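Local coordinates for LPXTG-motif cell wall anchor domain protein (Mobiluncus mulieris, PDB 5U5O) that probably serves as a giant cell-wall-anchored bacterial adhesin, with Ig-like domains stabilised by intramolecular disulfide, isopeptide and ester cross-links, at residues F168-T174 / E216-I222; P190-F196 / E208-E213; F196-Q202 / D226-E232; D245-F249 / N262-V266. All coordinates share one frame; numbering follows the deposited sequence.

Contact 1 (F168-T174 / E216-I222)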
# COMPACT_ATOMS: atom_id res chain seq x y z
N PHE A 168 -2.58 0.90 -8.29
CA PHE A 168 -3.08 2.20 -8.72
C PHE A 168 -3.85 2.10 -10.03
O PHE A 168 -3.63 1.20 -10.84
CB PHE A 168 -1.93 3.20 -8.88
CG PHE A 168 -1.18 3.45 -7.59
CD1 PHE A 168 -1.64 4.41 -6.70
CD2 PHE A 168 -0.08 2.68 -7.25
CE1 PHE A 168 -1.01 4.62 -5.49
CE2 PHE A 168 0.57 2.89 -6.05
CZ PHE A 168 0.10 3.86 -5.17
N GLY A 169 -4.74 3.06 -10.20
CA GLY A 169 -5.48 3.26 -11.43
C GLY A 169 -4.94 4.42 -12.24
O GLY A 169 -3.88 4.99 -11.91
N SER A 170 -5.71 4.80 -13.28
CA SER A 170 -5.30 5.90 -14.15
C SER A 170 -6.53 6.51 -14.80
O SER A 170 -7.61 5.91 -14.84
CB SER A 170 -4.36 5.42 -15.25
OG SER A 170 -4.99 4.48 -16.12
N LEU A 171 -6.32 7.70 -15.33
CA LEU A 171 -7.35 8.45 -16.03
C LEU A 171 -6.80 8.96 -17.32
O LEU A 171 -5.88 9.79 -17.35
CB LEU A 171 -7.84 9.60 -15.16
CG LEU A 171 -8.92 10.52 -15.75
CD1 LEU A 171 -10.17 9.80 -16.23
CD2 LEU A 171 -9.27 11.54 -14.68
N LYS A 172 -7.41 8.52 -18.43
CA LYS A 172 -7.11 9.02 -19.75
C LYS A 172 -8.20 9.99 -20.13
O LYS A 172 -9.39 9.69 -19.94
CB LYS A 172 -7.05 7.89 -20.78
CG LYS A 172 -6.65 8.36 -22.17
CD LYS A 172 -6.88 7.31 -23.24
CE LYS A 172 -5.97 6.11 -23.06
NZ LYS A 172 -5.96 5.23 -24.26
N LEU A 173 -7.82 11.11 -20.71
CA LEU A 173 -8.77 12.12 -21.18
C LEU A 173 -8.44 12.37 -22.63
O LEU A 173 -7.31 12.65 -22.98
CB LEU A 173 -8.59 13.43 -20.38
CG LEU A 173 -9.52 14.58 -20.82
CD1 LEU A 173 -11.01 14.24 -20.67
CD2 LEU A 173 -9.13 15.85 -20.07
N THR A 174 -9.47 12.31 -23.48
CA THR A 174 -9.39 12.59 -24.92
C THR A 174 -10.33 13.77 -25.22
O THR A 174 -11.41 13.85 -24.63
CB THR A 174 -9.84 11.36 -25.73
OG1 THR A 174 -8.99 10.26 -25.43
CG2 THR A 174 -9.78 11.60 -27.24
N GLU A 216 -4.89 13.01 -26.49
CA GLU A 216 -5.16 12.41 -25.19
C GLU A 216 -4.02 12.68 -24.19
O GLU A 216 -2.88 12.98 -24.57
CB GLU A 216 -5.39 10.90 -25.30
CG GLU A 216 -4.25 10.11 -25.88
CD GLU A 216 -4.51 8.62 -25.88
OE1 GLU A 216 -5.30 8.16 -26.72
OE2 GLU A 216 -3.91 7.92 -25.05
N LYS A 217 -4.35 12.59 -22.90
CA LYS A 217 -3.39 12.70 -21.80
C LYS A 217 -3.83 11.68 -20.77
O LYS A 217 -5.02 11.58 -20.47
CB LYS A 217 -3.47 14.11 -21.22
CG LYS A 217 -2.87 14.32 -19.84
CD LYS A 217 -1.42 14.59 -19.98
CE LYS A 217 -0.79 14.76 -18.61
NZ LYS A 217 0.67 14.62 -18.74
N THR A 218 -2.87 10.97 -20.20
CA THR A 218 -3.15 10.05 -19.10
C THR A 218 -2.46 10.50 -17.81
O THR A 218 -1.25 10.82 -17.80
CB THR A 218 -2.73 8.62 -19.45
OG1 THR A 218 -3.43 8.22 -20.63
CG2 THR A 218 -3.09 7.65 -18.36
N VAL A 219 -3.23 10.56 -16.73
CA VAL A 219 -2.72 10.72 -15.37
C VAL A 219 -2.63 9.32 -14.75
O VAL A 219 -3.64 8.62 -14.62
CB VAL A 219 -3.63 11.63 -14.53
CG1 VAL A 219 -3.16 11.70 -13.08
CG2 VAL A 219 -3.71 13.01 -15.15
N GLU A 220 -1.40 8.94 -14.39
CA GLU A 220 -1.12 7.63 -13.81
C GLU A 220 -1.07 7.68 -12.29
O GLU A 220 -1.06 8.76 -11.69
CB GLU A 220 0.24 7.13 -14.32
CG GLU A 220 0.41 7.09 -15.83
CD GLU A 220 -0.19 5.86 -16.50
OE1 GLU A 220 -0.73 4.98 -15.79
OE2 GLU A 220 -0.12 5.78 -17.74
N GLY A 221 -1.01 6.51 -11.67
CA GLY A 221 -0.73 6.44 -10.22
C GLY A 221 -1.82 6.99 -9.32
O GLY A 221 -1.54 7.58 -8.26
N ILE A 222 -3.07 6.79 -9.73
CA ILE A 222 -4.20 7.28 -8.97
C ILE A 222 -4.62 6.18 -7.97
O ILE A 222 -4.91 5.06 -8.39
CB ILE A 222 -5.39 7.67 -9.88
CG1 ILE A 222 -4.92 8.75 -10.87
CG2 ILE A 222 -6.52 8.19 -9.01
CD1 ILE A 222 -5.96 9.12 -11.93
O HOH W 1 -1.15 4.08 -13.06
O HOH W 2 -7.86 8.87 -27.48

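Contact 2 (P190-F196 / E208-E213)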
# COMPACT_ATOMS: atom_id res chain seq x y z
N PRO A 190 -7.46 22.83 -36.32
CA PRO A 190 -6.46 21.88 -35.81
C PRO A 190 -5.44 22.52 -34.86
O PRO A 190 -4.65 21.81 -34.25
CB PRO A 190 -5.74 21.36 -37.05
CG PRO A 190 -6.49 21.87 -38.21
CD PRO A 190 -7.38 23.00 -37.79
N GLU A 191 -5.46 23.85 -34.76
CA GLU A 191 -4.58 24.56 -33.82
C GLU A 191 -5.26 24.95 -32.53
O GLU A 191 -4.60 25.39 -31.59
CB GLU A 191 -4.00 25.80 -34.50
CG GLU A 191 -3.06 25.49 -35.65
CD GLU A 191 -1.89 24.61 -35.25
OE1 GLU A 191 -1.40 24.73 -34.10
OE2 GLU A 191 -1.47 23.78 -36.08
N ALA A 192 -6.56 24.74 -32.42
CA ALA A 192 -7.26 25.06 -31.20
C ALA A 192 -6.68 24.21 -30.07
O ALA A 192 -6.40 23.02 -30.25
CB ALA A 192 -8.76 24.81 -31.34
N SER A 193 -6.50 24.84 -28.92
CA SER A 193 -5.87 24.23 -27.77
C SER A 193 -6.77 24.35 -26.55
O SER A 193 -7.15 25.45 -26.17
CB SER A 193 -4.56 24.95 -27.51
OG SER A 193 -3.93 24.52 -26.32
N TYR A 194 -7.15 23.21 -25.99
CA TYR A 194 -8.16 23.15 -24.95
C TYR A 194 -7.49 22.82 -23.61
O TYR A 194 -6.82 21.79 -23.48
CB TYR A 194 -9.22 22.10 -25.33
CG TYR A 194 -9.88 22.37 -26.70
CD1 TYR A 194 -10.87 23.34 -26.82
CD2 TYR A 194 -9.41 21.76 -27.85
CE1 TYR A 194 -11.46 23.61 -28.06
CE2 TYR A 194 -10.03 22.01 -29.10
CZ TYR A 194 -11.00 22.98 -29.17
OH TYR A 194 -11.65 23.29 -30.38
N LYS A 195 -7.70 23.70 -22.65
CA LYS A 195 -6.98 23.62 -21.38
C LYS A 195 -7.78 22.87 -20.34
O LYS A 195 -8.96 23.17 -20.13
CB LYS A 195 -6.68 25.01 -20.85
CG LYS A 195 -5.92 25.00 -19.55
CD LYS A 195 -5.76 26.40 -19.01
CE LYS A 195 -5.24 26.41 -17.58
NZ LYS A 195 -4.96 27.80 -17.13
N PHE A 196 -7.11 21.92 -19.68
CA PHE A 196 -7.72 21.10 -18.66
C PHE A 196 -6.89 21.09 -17.39
O PHE A 196 -5.66 21.24 -17.41
CB PHE A 196 -7.86 19.66 -19.13
CG PHE A 196 -8.94 19.48 -20.15
CD1 PHE A 196 -10.25 19.23 -19.76
CD2 PHE A 196 -8.65 19.60 -21.50
CE1 PHE A 196 -11.25 19.08 -20.71
CE2 PHE A 196 -9.66 19.46 -22.46
CZ PHE A 196 -10.95 19.18 -22.05
N GLU A 208 -2.18 20.12 -14.90
CA GLU A 208 -2.67 21.13 -15.85
C GLU A 208 -2.03 20.83 -17.18
O GLU A 208 -0.79 20.65 -17.22
CB GLU A 208 -2.09 22.48 -15.45
CG GLU A 208 -2.79 23.29 -14.40
CD GLU A 208 -2.26 24.71 -14.45
OE1 GLU A 208 -1.04 24.90 -14.22
OE2 GLU A 208 -3.04 25.62 -14.78
N PHE A 209 -2.82 20.84 -18.26
CA PHE A 209 -2.27 20.53 -19.56
C PHE A 209 -3.28 20.97 -20.62
O PHE A 209 -4.43 21.29 -20.30
CB PHE A 209 -1.99 19.04 -19.70
CG PHE A 209 -3.18 18.18 -19.39
CD1 PHE A 209 -3.46 17.78 -18.09
CD2 PHE A 209 -4.09 17.83 -20.41
CE1 PHE A 209 -4.60 17.02 -17.81
CE2 PHE A 209 -5.22 17.07 -20.11
CZ PHE A 209 -5.49 16.67 -18.82
N THR A 210 -2.82 20.96 -21.86
CA THR A 210 -3.67 21.26 -23.00
C THR A 210 -3.78 20.07 -23.92
O THR A 210 -2.86 19.28 -24.08
CB THR A 210 -3.12 22.43 -23.82
OG1 THR A 210 -1.92 22.03 -24.48
CG2 THR A 210 -2.85 23.63 -22.93
N LEU A 211 -4.95 19.98 -24.58
CA LEU A 211 -5.20 19.01 -25.63
C LEU A 211 -5.71 19.72 -26.86
O LEU A 211 -6.63 20.54 -26.78
CB LEU A 211 -6.27 18.00 -25.21
CG LEU A 211 -5.93 17.14 -23.99
CD1 LEU A 211 -7.16 16.31 -23.63
CD2 LEU A 211 -4.75 16.24 -24.26
N LYS A 212 -5.10 19.42 -28.00
CA LYS A 212 -5.75 19.73 -29.28
C LYS A 212 -6.84 18.68 -29.57
O LYS A 212 -6.93 17.62 -28.94
CB LYS A 212 -4.74 19.81 -30.42
CG LYS A 212 -3.70 20.90 -30.18
CD LYS A 212 -2.80 21.17 -31.37
CE LYS A 212 -1.95 22.41 -31.11
NZ LYS A 212 -1.16 22.30 -29.86
N GLU A 213 -7.70 18.98 -30.53
CA GLU A 213 -8.74 18.05 -30.93
C GLU A 213 -8.10 16.72 -31.29
O GLU A 213 -7.14 16.67 -32.07
CB GLU A 213 -9.51 18.62 -32.12
CG GLU A 213 -10.60 17.71 -32.65
CD GLU A 213 -11.41 18.33 -33.78
OE1 GLU A 213 -11.23 19.52 -34.10
OE2 GLU A 213 -12.29 17.62 -34.32
O HOH W 3 -7.26 21.29 -32.22
O HOH W 4 -10.64 22.08 -32.64

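Contact 3 (F196-Q202 / D226-E232)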
# COMPACT_ATOMS: atom_id res chain seq x y z
N PHE A 196 -7.11 21.92 -19.68
CA PHE A 196 -7.72 21.10 -18.66
C PHE A 196 -6.89 21.09 -17.39
O PHE A 196 -5.66 21.24 -17.41
CB PHE A 196 -7.86 19.66 -19.13
CG PHE A 196 -8.94 19.48 -20.15
CD1 PHE A 196 -10.25 19.23 -19.76
CD2 PHE A 196 -8.65 19.60 -21.50
CE1 PHE A 196 -11.25 19.08 -20.71
CE2 PHE A 196 -9.66 19.46 -22.46
CZ PHE A 196 -10.95 19.18 -22.05
N THR A 197 -7.59 20.90 -16.28
CA THR A 197 -6.99 20.64 -14.98
C THR A 197 -7.63 19.41 -14.40
O THR A 197 -8.87 19.34 -14.31
CB THR A 197 -7.17 21.84 -14.04
OG1 THR A 197 -6.67 23.00 -14.70
CG2 THR A 197 -6.42 21.65 -12.75
N VAL A 198 -6.84 18.40 -14.09
CA VAL A 198 -7.31 17.14 -13.51
C VAL A 198 -6.78 17.09 -12.08
O VAL A 198 -5.54 17.30 -11.83
CB VAL A 198 -6.79 15.95 -14.31
CG1 VAL A 198 -7.10 14.63 -13.62
CG2 VAL A 198 -7.40 15.97 -15.70
N LYS A 199 -7.64 16.87 -11.11
CA LYS A 199 -7.26 16.83 -9.71
C LYS A 199 -7.77 15.54 -9.12
O LYS A 199 -8.92 15.14 -9.39
CB LYS A 199 -7.90 17.99 -8.98
CG LYS A 199 -7.45 19.34 -9.47
CD LYS A 199 -8.06 20.44 -8.62
CE LYS A 199 -7.54 21.80 -9.03
NZ LYS A 199 -8.14 22.91 -8.23
N CYS A 200 -6.95 14.89 -8.29
CA CYS A 200 -7.38 13.69 -7.63
C CYS A 200 -7.22 13.91 -6.14
O CYS A 200 -6.11 14.26 -5.66
CB CYS A 200 -6.59 12.51 -8.11
SG CYS A 200 -6.67 12.18 -9.91
N VAL A 201 -8.30 13.75 -5.39
CA VAL A 201 -8.34 14.26 -4.02
C VAL A 201 -7.44 13.45 -3.07
O VAL A 201 -6.62 14.05 -2.36
CB VAL A 201 -9.77 14.47 -3.46
CG1 VAL A 201 -10.49 13.16 -3.23
CG2 VAL A 201 -9.74 15.27 -2.15
N GLN A 202 -7.51 12.12 -3.08
CA GLN A 202 -6.65 11.27 -2.21
C GLN A 202 -5.21 11.27 -2.71
O GLN A 202 -4.28 11.31 -1.89
CB GLN A 202 -7.19 9.84 -2.13
CG GLN A 202 -8.62 9.75 -1.59
CD GLN A 202 -8.73 10.18 -0.14
OE1 GLN A 202 -7.75 10.13 0.59
NE2 GLN A 202 -9.91 10.62 0.27
N ASP A 226 -10.18 6.67 -5.68
CA ASP A 226 -10.05 8.11 -5.61
C ASP A 226 -11.17 8.78 -6.40
O ASP A 226 -11.82 8.19 -7.31
CB ASP A 226 -8.68 8.57 -6.15
CG ASP A 226 -8.19 9.83 -5.49
OD1 ASP A 226 -8.96 10.51 -4.76
OD2 ASP A 226 -6.98 10.14 -5.69
N THR A 227 -11.47 10.00 -5.98
CA THR A 227 -12.36 10.89 -6.71
C THR A 227 -11.50 11.86 -7.50
O THR A 227 -10.62 12.53 -6.93
CB THR A 227 -13.25 11.68 -5.73
OG1 THR A 227 -14.09 10.77 -5.03
CG2 THR A 227 -14.13 12.71 -6.44
N CYS A 228 -11.73 11.93 -8.82
CA CYS A 228 -10.95 12.78 -9.68
C CYS A 228 -11.90 13.82 -10.34
O CYS A 228 -13.02 13.44 -10.80
CB CYS A 228 -10.36 11.91 -10.73
SG CYS A 228 -9.78 12.66 -12.24
N THR A 229 -11.50 15.07 -10.41
CA THR A 229 -12.24 16.11 -11.11
C THR A 229 -11.48 16.50 -12.35
O THR A 229 -10.24 16.52 -12.40
CB THR A 229 -12.53 17.33 -10.21
OG1 THR A 229 -11.31 17.94 -9.77
CG2 THR A 229 -13.36 16.92 -9.00
N ILE A 230 -12.26 16.81 -13.40
CA ILE A 230 -11.74 17.29 -14.66
C ILE A 230 -12.41 18.64 -14.88
O ILE A 230 -13.65 18.72 -14.87
CB ILE A 230 -12.12 16.32 -15.81
CG1 ILE A 230 -11.58 14.93 -15.55
CG2 ILE A 230 -11.58 16.83 -17.14
CD1 ILE A 230 -12.22 13.85 -16.40
N SER A 231 -11.63 19.67 -15.16
CA SER A 231 -12.12 21.03 -15.34
C SER A 231 -11.54 21.58 -16.63
O SER A 231 -10.31 21.66 -16.77
CB SER A 231 -11.64 21.93 -14.20
OG SER A 231 -12.03 21.44 -12.93
N GLU A 232 -12.40 21.95 -17.57
CA GLU A 232 -11.96 22.60 -18.79
C GLU A 232 -12.05 24.11 -18.65
O GLU A 232 -12.98 24.62 -18.05
CB GLU A 232 -12.83 22.17 -19.98
CG GLU A 232 -12.23 22.57 -21.31
CD GLU A 232 -13.00 22.07 -22.50
OE1 GLU A 232 -13.83 21.13 -22.36
OE2 GLU A 232 -12.72 22.61 -23.58
O HOH W 5 -10.30 19.60 -11.76
O HOH W 6 -8.52 24.15 -16.64

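Contact 4 (D245-F249 / N262-V266)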
# COMPACT_ATOMS: atom_id res chain seq x y z
N ASP A 245 -20.03 26.65 -26.11
CA ASP A 245 -19.47 25.31 -25.97
C ASP A 245 -20.19 24.57 -24.87
O ASP A 245 -20.10 24.95 -23.69
CB ASP A 245 -17.98 25.41 -25.62
CG ASP A 245 -17.25 24.08 -25.71
OD1 ASP A 245 -17.82 23.04 -26.08
OD2 ASP A 245 -16.04 24.12 -25.32
N THR A 246 -20.88 23.50 -25.25
CA THR A 246 -21.46 22.57 -24.31
C THR A 246 -20.52 21.39 -24.22
O THR A 246 -20.30 20.70 -25.20
CB THR A 246 -22.86 22.13 -24.75
OG1 THR A 246 -23.69 23.28 -24.86
CG2 THR A 246 -23.48 21.19 -23.73
N VAL A 247 -19.91 21.20 -23.05
CA VAL A 247 -18.95 20.13 -22.91
C VAL A 247 -19.70 18.87 -22.49
O VAL A 247 -20.36 18.86 -21.44
CB VAL A 247 -17.82 20.49 -21.95
CG1 VAL A 247 -16.78 19.38 -21.92
CG2 VAL A 247 -17.15 21.80 -22.39
N LYS A 248 -19.57 17.83 -23.28
CA LYS A 248 -20.22 16.58 -23.01
C LYS A 248 -19.18 15.52 -22.65
O LYS A 248 -18.35 15.15 -23.46
CB LYS A 248 -21.06 16.15 -24.23
CG LYS A 248 -22.02 17.24 -24.73
CD LYS A 248 -22.85 16.79 -25.93
CE LYS A 248 -23.82 17.87 -26.41
NZ LYS A 248 -24.62 17.45 -27.57
N PHE A 249 -19.25 15.05 -21.41
CA PHE A 249 -18.32 14.03 -20.92
C PHE A 249 -18.92 12.65 -21.06
O PHE A 249 -20.08 12.44 -20.69
CB PHE A 249 -17.93 14.27 -19.47
CG PHE A 249 -17.14 15.52 -19.24
CD1 PHE A 249 -15.76 15.51 -19.34
CD2 PHE A 249 -17.78 16.69 -18.88
CE1 PHE A 249 -15.00 16.65 -19.05
CE2 PHE A 249 -17.03 17.84 -18.60
CZ PHE A 249 -15.63 17.81 -18.68
N ASN A 262 -21.15 23.14 -16.57
CA ASN A 262 -20.58 22.96 -17.89
C ASN A 262 -19.06 23.05 -17.83
O ASN A 262 -18.50 24.02 -17.32
CB ASN A 262 -21.14 23.99 -18.85
CG ASN A 262 -20.70 23.75 -20.27
OD1 ASN A 262 -20.86 22.65 -20.79
ND2 ASN A 262 -20.18 24.76 -20.91
N GLY A 263 -18.40 22.02 -18.36
CA GLY A 263 -16.94 21.95 -18.36
C GLY A 263 -16.32 21.31 -17.14
O GLY A 263 -15.08 21.22 -17.06
N GLU A 264 -17.14 20.84 -16.19
CA GLU A 264 -16.68 20.21 -14.95
C GLU A 264 -17.21 18.80 -14.86
O GLU A 264 -18.42 18.57 -15.02
CB GLU A 264 -17.19 21.00 -13.73
CG GLU A 264 -16.72 22.44 -13.67
CD GLU A 264 -15.24 22.58 -13.36
OE1 GLU A 264 -14.64 21.64 -12.79
OE2 GLU A 264 -14.69 23.63 -13.69
N ALA A 265 -16.34 17.83 -14.61
CA ALA A 265 -16.75 16.45 -14.43
C ALA A 265 -16.15 15.90 -13.16
O ALA A 265 -15.09 16.37 -12.69
CB ALA A 265 -16.29 15.60 -15.60
N VAL A 266 -16.79 14.89 -12.62
CA VAL A 266 -16.29 14.12 -11.49
C VAL A 266 -16.39 12.65 -11.87
O VAL A 266 -17.43 12.19 -12.37
CB VAL A 266 -17.10 14.38 -10.21
CG1 VAL A 266 -16.50 13.63 -9.02
CG2 VAL A 266 -17.18 15.86 -9.90
O HOH W 7 -19.92 19.67 -18.84

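Contact 1 (F168-T174 / E216-I222)
With its CG opposite the backbone N (chi1 -176°) and a bend at chi3, the Lys172 chain comes to Glu216, whose CG leaves CB between the backbone N and the carbonyl carbon (chi1 60°) and whose chain runs on extended. The resulting salt bridge, Lys172 NZ to Glu216 OE2 at 3.5 Å, decorates an antiparallel strand pair with a G1 beta bulge, part of one sheet of the Ig-like DUF5979 domain. The aliphatic part of the lysine also passes over Thr218, its CG 3.6 Å from Thr218 OG1. Backbone bonds join Leu171 to Val219 and Leu173 to Lys217 in regular hydrogen-bonded pairs. Beyond Leu171 the register slips by one, so that Gly221 and Ile222 together face Gly169. Gly221 takes the positive phi (68°) of a classic bulge. Gly169 N reaches Ile222 O at 2.7 Å in the carbonyl plane, whereas Ile222 N approaches Gly169 O from above that plane. Leu171, Leu173, Val219 and Ile222 point into the sandwich toward strand 193-200; within the pair, Ile222 CD1 tucks against Leu171 CB at 3.8 Å. Ser170 OG is hydrogen-bonded to Asn281 of strand 281-291, the neighbour on the other side of 168-174. A water joins Thr174 OG1 to Glu216 OE1. At the bulge a second water accepts the N-H of Gly221 at 2.8 Å and lies 2.9 Å from Glu220 OE1.

Contact 2 (P190-F196 / E208-E213)
Strands 193-196 and 208-212 run antiparallel, their directions 149° apart and their axes 4.4 Å at the closest, as the two arms of a beta hairpin in the Ig-like domain. Two hydrogen-bonded pairs, Tyr194 with Leu211 and Phe196 with Phe209, hold them through four backbone bonds. These four side chains share the inward face. Phe196 CB lies over one face of the Phe209 ring, 4.2 Å from its centroid, in a CH-pi contact; with Phe209 CG set between its backbone N and carbonyl carbon (chi1 54°), the ring lies beneath that CB. The Phe196 ring crosses Leu211 at about a right angle. The Tyr194 ring turns its edge to the hairpin, CD2 3.2 Å from Leu211 O; Lys175 of strand 150-178 makes a cation-pi contact with this ring. Lys195 and Glu208 extend side by side into a long salt bridge, NZ of the lysine to OE2 of the glutamate 3.7 Å. Lys212 lays its methylenes along the residues that lead into strand 193-196, CG 3.4 Å from Ala192 O and CD 3.5 Å from Pro190 O. One water links Tyr194 OH with Glu213 OE1, a carboxylate oxygen also in a salt bridge with Arg189. Where the strands part, another water accepts from Glu213 N at 2.9 Å and stands 2.8 Å from Ala192 O.

Contact 3 (F196-Q202 / D226-E232)
This is an antiparallel strand pairing in the middle of one sheet of the Ig-like sandwich, and it carries the cysteines of the domain's disulfide, Cys200 and Cys228. The strands run 166° apart. Backbone bonds in both directions join Thr197 to Ser231 and Lys199 to Thr229, and Val201 N adds a single one to Thr227 O at 3.0 Å. The cysteines face each other as a non-hydrogen-bonded pair, but each has two conformers; in the one described the SG atoms are 3.9 Å apart, too far for a bond, so sulfur contacts here are doubtful. At the strand end Asp226 reaches back: its OD1 takes Gln202 N at 2.7 Å on the syn side of the carboxylate, 18° out of plane, and its OD2 accepts from Lys203 N, so one carboxylate holds two successive amides of the turn. At the other end Glu232 runs over a face of the Phe196 ring, CG 4.0 Å from the centroid, with carboxylate and ring 37° apart. Ile230 CG2 touches CD1 of that ring at 3.8 Å. On the outward face one water bridges Thr197 OG1 to Ser231 O, and another links Thr197 O with Thr229 OG1. Strands 205-212 and 264-269 flank the pair within the sheet, while strand 150-178 packs through Leu171, Leu173 and Lys175, and strand 244-251 through Asp245, Val247 and Phe249, on the inward face.

Contact 4 (D245-F249 / N262-V266)
Ala265 CB sits squarely over the Phe249 ring, 3.5 Å from its centroid and 3° off the normal, a CH-pi contact in which the methyl is almost equally far from all six carbons. The edge of the same ring meets Gly263, whose O is 3.8 Å from Phe249 CZ. The second flat group, the amide of Asn262, is gripped at both ends by backbone: ND2 donates to Asp245 O at 2.8 Å in the carbonyl plane, and OD1 receives Val247 N at 2.8 Å on a lone pair. Asn262 CG lies anti to its own N (chi1 -173°), which carries the amide across to strand 245-249. Gly263, with positive phi, then swings the chain into strand 264-266. Val247 CG2 packs on Gly263 CA at 4.0 Å. The two segments run in similar directions, 22° apart, yet belong to different sheets of the sandwich, since strand 244-251 pairs with 281-291 and strand 264-269 with 226-232. Ile230, Val284 and Ala286 also touch Phe249. The side chain of Asn262 thus stands in for a neighbouring strand, its amide satisfying Asp245 O and Val247 N, while a water joins Gly263 N to Val247 O; next to the methyl-on-ring contact, these polar links join the sheets without direct backbone-to-backbone bonds.

All four contacts lie in the DUF5979 domain, in one sandwich. Contacts 2 and 3 share Phe196 and strand 193-200, building successive pairings of one sheet; contact 1 is a pairing in the opposing sheet, and contact 4 spans the two. Contacts 1 to 3 rest on backbone bonds, with mostly apolar side chains inward, though Tyr194 and Glu232 bring polar groups to that side; contact 4 relies on side-chain amide, methyl and ring. Through the core, Leu173 on Phe196 joins contact 1 to contacts 2 and 3, and Leu171 on Val198 joins it to contact 3, whereas Glu232 N and Gly263 O connect contacts 3 and 4. Contact 2, farthest from the chain's centre, has the most exposed residues; contact 3 has the most buried.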